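Putative Glycerophosphoryl diester phosphodiesterase (PDB 3L12) is a putative member of the glycerophosphoryl diester phosphodiesterase family, with a TIM-barrel fold and a bound magnesium ion. Local coordinates at residues R24-E36 / Y111-I124. Numbering follows the deposited sequence.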
loop_
_atom_site.group_PDB
_atom_site.type_symbol
_atom_site.label_atom_id
_atom_site.label_comp_id
_atom_site.label_asym_id
_atom_site.label_seq_id
_atom_site.Cartn_x
_atom_site.Cartn_y
_atom_site.Cartn_z
ATOM N N ARG A 24 5.895 11.848 2.139
ATOM C CA ARG A 24 5.131 11.689 3.394
ATOM C C ARG A 24 4.885 10.212 3.673
ATOM O O ARG A 24 3.947 9.858 4.277
ATOM C CB ARG A 24 3.807 12.479 3.353
ATOM C CG ARG A 24 4.036 13.894 2.883
ATOM C CD ARG A 24 2.780 14.720 2.852
ATOM N NE ARG A 24 3.134 16.003 2.286
ATOM C CZ ARG A 24 2.268 16.976 1.955
ATOM N NH1 ARG A 24 0.946 16.849 2.155
ATOM N NH2 ARG A 24 2.738 18.077 1.366
ATOM N N GLY A 25 5.814 9.367 3.234
ATOM C CA GLY A 25 5.602 7.937 3.254
ATOM C C GLY A 25 5.149 7.539 1.861
ATOM O O GLY A 25 5.953 7.446 0.913
ATOM N N ALA A 26 3.848 7.297 1.682
ATOM C CA ALA A 26 3.268 6.929 0.381
ATOM C C ALA A 26 1.842 7.474 0.378
ATOM O O ALA A 26 0.897 6.730 0.511
ATOM C CB ALA A 26 3.244 5.469 0.174
ATOM N N ARG A 27 1.726 8.791 0.276
ATOM C CA ARG A 27 0.444 9.458 0.358
ATOM C C ARG A 27 -0.597 8.929 -0.633
ATOM O O ARG A 27 -1.792 8.977 -0.387
ATOM C CB ARG A 27 0.664 10.964 0.187
ATOM C CG ARG A 27 -0.613 11.824 0.070
ATOM C CD ARG A 27 -0.355 13.316 0.137
ATOM N NE ARG A 27 0.501 13.800 -0.963
ATOM C CZ ARG A 27 0.609 15.036 -1.368
ATOM N NH1 ARG A 27 -0.078 16.028 -0.793
ATOM N NH2 ARG A 27 1.371 15.314 -2.419
ATOM N N GLY A 28 -0.197 8.455 -1.806
ATOM C CA GLY A 28 -1.194 7.833 -2.695
ATOM C C GLY A 28 -1.804 6.521 -2.240
ATOM O O GLY A 28 -2.840 6.133 -2.769
ATOM N N VAL A 29 -1.185 5.825 -1.267
ATOM C CA VAL A 29 -1.557 4.508 -0.790
ATOM C C VAL A 29 -2.082 4.464 0.689
ATOM O O VAL A 29 -3.016 3.760 1.004
ATOM C CB VAL A 29 -0.367 3.489 -0.942
ATOM C CG1 VAL A 29 -0.849 2.047 -0.617
ATOM C CG2 VAL A 29 0.266 3.631 -2.380
HETATM N N MSE A 30 -1.433 5.224 1.562
HETATM C CA MSE A 30 -1.685 5.276 2.948
HETATM C C MSE A 30 -1.758 6.709 3.442
HETATM O O MSE A 30 -1.186 7.570 2.861
HETATM C CB MSE A 30 -0.552 4.587 3.722
HETATM C CG MSE A 30 -0.614 3.085 3.516
HETATM SE SE MSE A 30 -2.016 2.084 4.342
HETATM C CE MSE A 30 -1.238 1.979 6.125
ATOM N N PRO A 31 -2.548 6.955 4.501
ATOM C CA PRO A 31 -2.602 8.309 5.086
ATOM C C PRO A 31 -1.212 8.879 5.261
ATOM O O PRO A 31 -0.311 8.225 5.831
ATOM C CB PRO A 31 -3.323 8.094 6.437
ATOM C CG PRO A 31 -3.372 6.694 6.606
ATOM C CD PRO A 31 -3.367 6.008 5.276
ATOM N N GLU A 32 -1.075 10.107 4.858
ATOM C CA GLU A 32 0.231 10.728 4.840
ATOM C C GLU A 32 0.801 10.988 6.216
ATOM O O GLU A 32 0.085 11.203 7.166
ATOM C CB GLU A 32 0.126 12.046 4.102
ATOM C CG GLU A 32 -0.693 13.145 4.859
ATOM C CD GLU A 32 -0.940 14.342 4.004
ATOM O OE1 GLU A 32 -1.798 14.213 3.084
ATOM O OE2 GLU A 32 -0.297 15.369 4.234
ATOM N N ASN A 33 2.123 11.013 6.308
ATOM C CA ASN A 33 2.801 11.355 7.552
ATOM C C ASN A 33 2.321 10.551 8.785
ATOM O O ASN A 33 2.258 11.064 9.953
ATOM C CB ASN A 33 2.759 12.869 7.756
ATOM C CG ASN A 33 3.758 13.598 6.905
ATOM O OD1 ASN A 33 4.857 13.087 6.660
ATOM N ND2 ASN A 33 3.434 14.847 6.511
ATOM N N THR A 34 1.993 9.273 8.544
ATOM C CA THR A 34 1.598 8.383 9.614
ATOM C C THR A 34 2.610 7.254 9.775
ATOM O O THR A 34 3.247 6.805 8.821
ATOM C CB THR A 34 0.215 7.753 9.405
ATOM O OG1 THR A 34 0.218 6.954 8.216
ATOM C CG2 THR A 34 -0.860 8.921 9.269
ATOM N N LEU A 35 2.812 6.820 10.995
ATOM C CA LEU A 35 3.707 5.653 11.273
ATOM C C LEU A 35 3.254 4.461 10.435
ATOM O O LEU A 35 4.054 3.732 9.882
ATOM C CB LEU A 35 3.726 5.323 12.724
ATOM C CG LEU A 35 4.224 6.374 13.747
ATOM C CD1 LEU A 35 4.197 5.745 15.238
ATOM C CD2 LEU A 35 5.612 6.866 13.371
ATOM N N GLU A 36 1.938 4.290 10.303
ATOM C CA GLU A 36 1.400 3.206 9.476
ATOM C C GLU A 36 1.834 3.310 8.014
ATOM O O GLU A 36 2.243 2.303 7.385
ATOM C CB GLU A 36 -0.139 3.139 9.639
ATOM C CG GLU A 36 -0.637 2.890 11.103
ATOM C CD GLU A 36 -0.536 4.063 12.092
ATOM O OE1 GLU A 36 -0.077 5.168 11.763
ATOM O OE2 GLU A 36 -0.910 3.895 13.263
ATOM N N TYR A 111 -8.730 17.837 -2.127
ATOM C CA TYR A 111 -7.560 17.112 -1.714
ATOM C C TYR A 111 -7.843 15.622 -1.688
ATOM O O TYR A 111 -7.007 14.839 -2.195
ATOM C CB TYR A 111 -7.111 17.569 -0.353
ATOM C CG TYR A 111 -5.722 17.137 0.044
ATOM C CD1 TYR A 111 -4.627 17.914 -0.249
ATOM C CD2 TYR A 111 -5.530 16.023 0.848
ATOM C CE1 TYR A 111 -3.336 17.547 0.196
ATOM C CE2 TYR A 111 -4.267 15.648 1.287
ATOM C CZ TYR A 111 -3.181 16.442 0.959
ATOM O OH TYR A 111 -1.926 16.082 1.429
ATOM N N GLY A 112 -9.019 15.197 -1.193
ATOM C CA GLY A 112 -9.388 13.795 -1.174
ATOM C C GLY A 112 -9.449 13.179 -2.565
ATOM O O GLY A 112 -9.040 12.013 -2.781
ATOM N N ARG A 113 -9.980 13.947 -3.519
ATOM C CA ARG A 113 -10.058 13.490 -4.896
ATOM C C ARG A 113 -8.697 13.297 -5.537
ATOM O O ARG A 113 -8.600 12.557 -6.541
ATOM C CB ARG A 113 -10.942 14.390 -5.768
ATOM C CG ARG A 113 -12.428 14.186 -5.489
ATOM C CD ARG A 113 -13.311 14.944 -6.546
ATOM N NE ARG A 113 -13.048 16.378 -6.556
ATOM C CZ ARG A 113 -13.606 17.263 -5.738
ATOM N NH1 ARG A 113 -14.516 16.878 -4.837
ATOM N NH2 ARG A 113 -13.282 18.543 -5.828
ATOM N N ARG A 114 -7.676 13.984 -5.022
ATOM C CA ARG A 114 -6.324 13.809 -5.553
ATOM C C ARG A 114 -5.837 12.388 -5.269
ATOM O O ARG A 114 -5.104 11.820 -6.107
ATOM C CB ARG A 114 -5.338 14.777 -4.941
ATOM C CG ARG A 114 -5.518 16.187 -5.319
ATOM C CD ARG A 114 -4.619 17.048 -4.542
ATOM N NE ARG A 114 -3.195 16.834 -4.772
ATOM C CZ ARG A 114 -2.259 17.585 -4.174
ATOM N NH1 ARG A 114 -2.589 18.600 -3.345
ATOM N NH2 ARG A 114 -1.012 17.356 -4.408
ATOM N N PHE A 115 -6.232 11.794 -4.125
ATOM C CA PHE A 115 -5.733 10.501 -3.655
ATOM C C PHE A 115 -6.923 9.571 -3.316
ATOM O O PHE A 115 -7.134 9.162 -2.148
ATOM C CB PHE A 115 -4.817 10.683 -2.446
ATOM C CG PHE A 115 -3.751 11.712 -2.681
ATOM C CD1 PHE A 115 -2.705 11.417 -3.568
ATOM C CD2 PHE A 115 -3.820 12.990 -2.149
ATOM C CE1 PHE A 115 -1.758 12.347 -3.831
ATOM C CE2 PHE A 115 -2.807 13.923 -2.438
ATOM C CZ PHE A 115 -1.791 13.577 -3.265
ATOM N N PRO A 116 -7.661 9.163 -4.368
ATOM C CA PRO A 116 -8.903 8.403 -4.179
ATOM C C PRO A 116 -8.722 6.937 -3.763
ATOM O O PRO A 116 -9.674 6.276 -3.316
ATOM C CB PRO A 116 -9.586 8.503 -5.544
ATOM C CG PRO A 116 -8.425 8.639 -6.530
ATOM C CD PRO A 116 -7.342 9.430 -5.792
ATOM N N ASP A 117 -7.505 6.447 -3.910
ATOM C CA ASP A 117 -7.202 5.071 -3.646
ATOM C C ASP A 117 -6.481 4.824 -2.329
ATOM O O ASP A 117 -6.212 3.678 -1.936
ATOM C CB ASP A 117 -6.368 4.512 -4.795
ATOM C CG ASP A 117 -7.127 4.423 -6.109
ATOM O OD1 ASP A 117 -8.362 4.663 -6.221
ATOM O OD2 ASP A 117 -6.369 4.084 -7.054
ATOM N N GLN A 118 -6.301 5.877 -1.550
ATOM C CA GLN A 118 -5.624 5.806 -0.276
ATOM C C GLN A 118 -6.525 5.075 0.709
ATOM O O GLN A 118 -7.707 5.385 0.804
ATOM C CB GLN A 118 -5.344 7.232 0.219
ATOM C CG GLN A 118 -4.638 7.268 1.567
ATOM C CD GLN A 118 -4.607 8.671 2.137
ATOM O OE1 GLN A 118 -5.401 8.958 3.006
ATOM N NE2 GLN A 118 -3.613 9.512 1.739
ATOM N N ALA A 119 -5.958 4.140 1.449
ATOM C CA ALA A 119 -6.664 3.439 2.492
ATOM C C ALA A 119 -7.258 4.408 3.499
ATOM O O ALA A 119 -6.719 5.480 3.727
ATOM C CB ALA A 119 -5.751 2.454 3.206
ATOM N N PHE A 120 -8.368 3.996 4.097
ATOM C CA PHE A 120 -9.084 4.870 5.024
ATOM C C PHE A 120 -9.049 4.234 6.377
ATOM O O PHE A 120 -9.790 3.260 6.626
ATOM C CB PHE A 120 -10.537 5.131 4.562
ATOM C CG PHE A 120 -11.212 6.195 5.388
ATOM C CD1 PHE A 120 -11.088 7.518 5.008
ATOM C CD2 PHE A 120 -11.936 5.877 6.521
ATOM C CE1 PHE A 120 -11.672 8.532 5.777
ATOM C CE2 PHE A 120 -12.532 6.893 7.301
ATOM C CZ PHE A 120 -12.397 8.216 6.902
ATOM N N LEU A 121 -8.204 4.803 7.247
ATOM C CA LEU A 121 -7.953 4.304 8.573
ATOM C C LEU A 121 -8.596 5.229 9.618
ATOM O O LEU A 121 -8.680 6.413 9.393
ATOM C CB LEU A 121 -6.422 4.192 8.849
ATOM C CG LEU A 121 -5.554 3.305 7.946
ATOM C CD1 LEU A 121 -4.033 3.302 8.342
ATOM C CD2 LEU A 121 -6.150 1.871 7.958
ATOM N N THR A 122 -8.915 4.645 10.774
ATOM C CA THR A 122 -9.509 5.370 11.908
ATOM C C THR A 122 -8.669 5.056 13.153
ATOM O O THR A 122 -8.137 3.924 13.311
ATOM C CB THR A 122 -10.986 5.000 12.044
ATOM O OG1 THR A 122 -11.724 5.410 10.874
ATOM C CG2 THR A 122 -11.598 5.637 13.309
ATOM N N GLY A 123 -8.507 6.075 13.980
ATOM C CA GLY A 123 -7.758 5.964 15.223
ATOM C C GLY A 123 -6.285 6.235 15.070
ATOM O O GLY A 123 -5.480 5.764 15.872
ATOM N N ILE A 124 -5.923 7.024 14.060
ATOM C CA ILE A 124 -4.538 7.348 13.750
ATOM C C ILE A 124 -4.231 8.765 14.145
ATOM O O ILE A 124 -4.873 9.706 13.718
ATOM C CB ILE A 124 -4.239 7.156 12.230
ATOM C CG1 ILE A 124 -4.758 5.794 11.679
ATOM C CG2 ILE A 124 -2.720 7.436 11.914
ATOM C CD1 ILE A 124 -4.254 4.574 12.452
HETATM O O HOH W 1 -4.713 7.505 -4.214
HETATM O O HOH W 2 -4.478 1.986 -0.684
HETATM O O HOH W 3 -3.147 11.817 3.425
#
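Tyr111 brings its hydroxyl between Arg27 and Glu32, donating to Glu32 OE1 over a very short 2.5 Å from OH and accepting from Arg27 NH1 at 2.9 Å. The carboxylate oxygen meets the phenol at the ring edge, whereas OH lies in the Arg27 guanidinium plane, which stands 61° from the phenol ring. Arg24 NH1, above the carboxylate plane, forms a salt bridge with Glu32 OE2 at 2.8 Å, while OE1 takes the phenol and a water.

Arg27 also lies across Phe115. Its CG sits 3.8 Å above the ring centroid, almost on the normal, and the chain bends at chi3 (62°), leaving CD over the rim and carrying the guanidinium past it, tilted 32° from the ring, with NE 3.3 Å from Phe115 CZ. Arg114 CB lies against the opposite face, near its rim. Arg27 NH2 forms a salt bridge with Asp296.

Gln118 reaches inward, extended with CG anti to the backbone N, and its NE2 gives a nearly straight bond, in the carbonyl plane, to a lone pair of Arg27 O. The same amide nitrogen donates to the water that bonds Glu32 N and OE1. Beside it, the backbone bond from Ala119 N to Val29 O joins the two loops.

Farther along, in the conformer described, Leu121 CD1 touches both Met30 CE and Pro31 CG, and Ile124 CG2 packs on Thr34 CG2, 3.6 Å away. Thr34 is the N-cap of helix 35-43, its OG1 bonded to Gly37 N. Asp117 instead pairs with Arg300 of the second subunit.

The Arg24 side chain comes within about 5 Å of the magnesium ion held by Glu50, Asp52 and Glu149. Its ties to Asp52 and Glu50 are weak, but Asn33 ND2 hydrogen-bonds Asp52, consistent with a second shell: the loop after strand 19-23 packs beside a metal site on strands 48-55 and 145-150 of a TIM barrel.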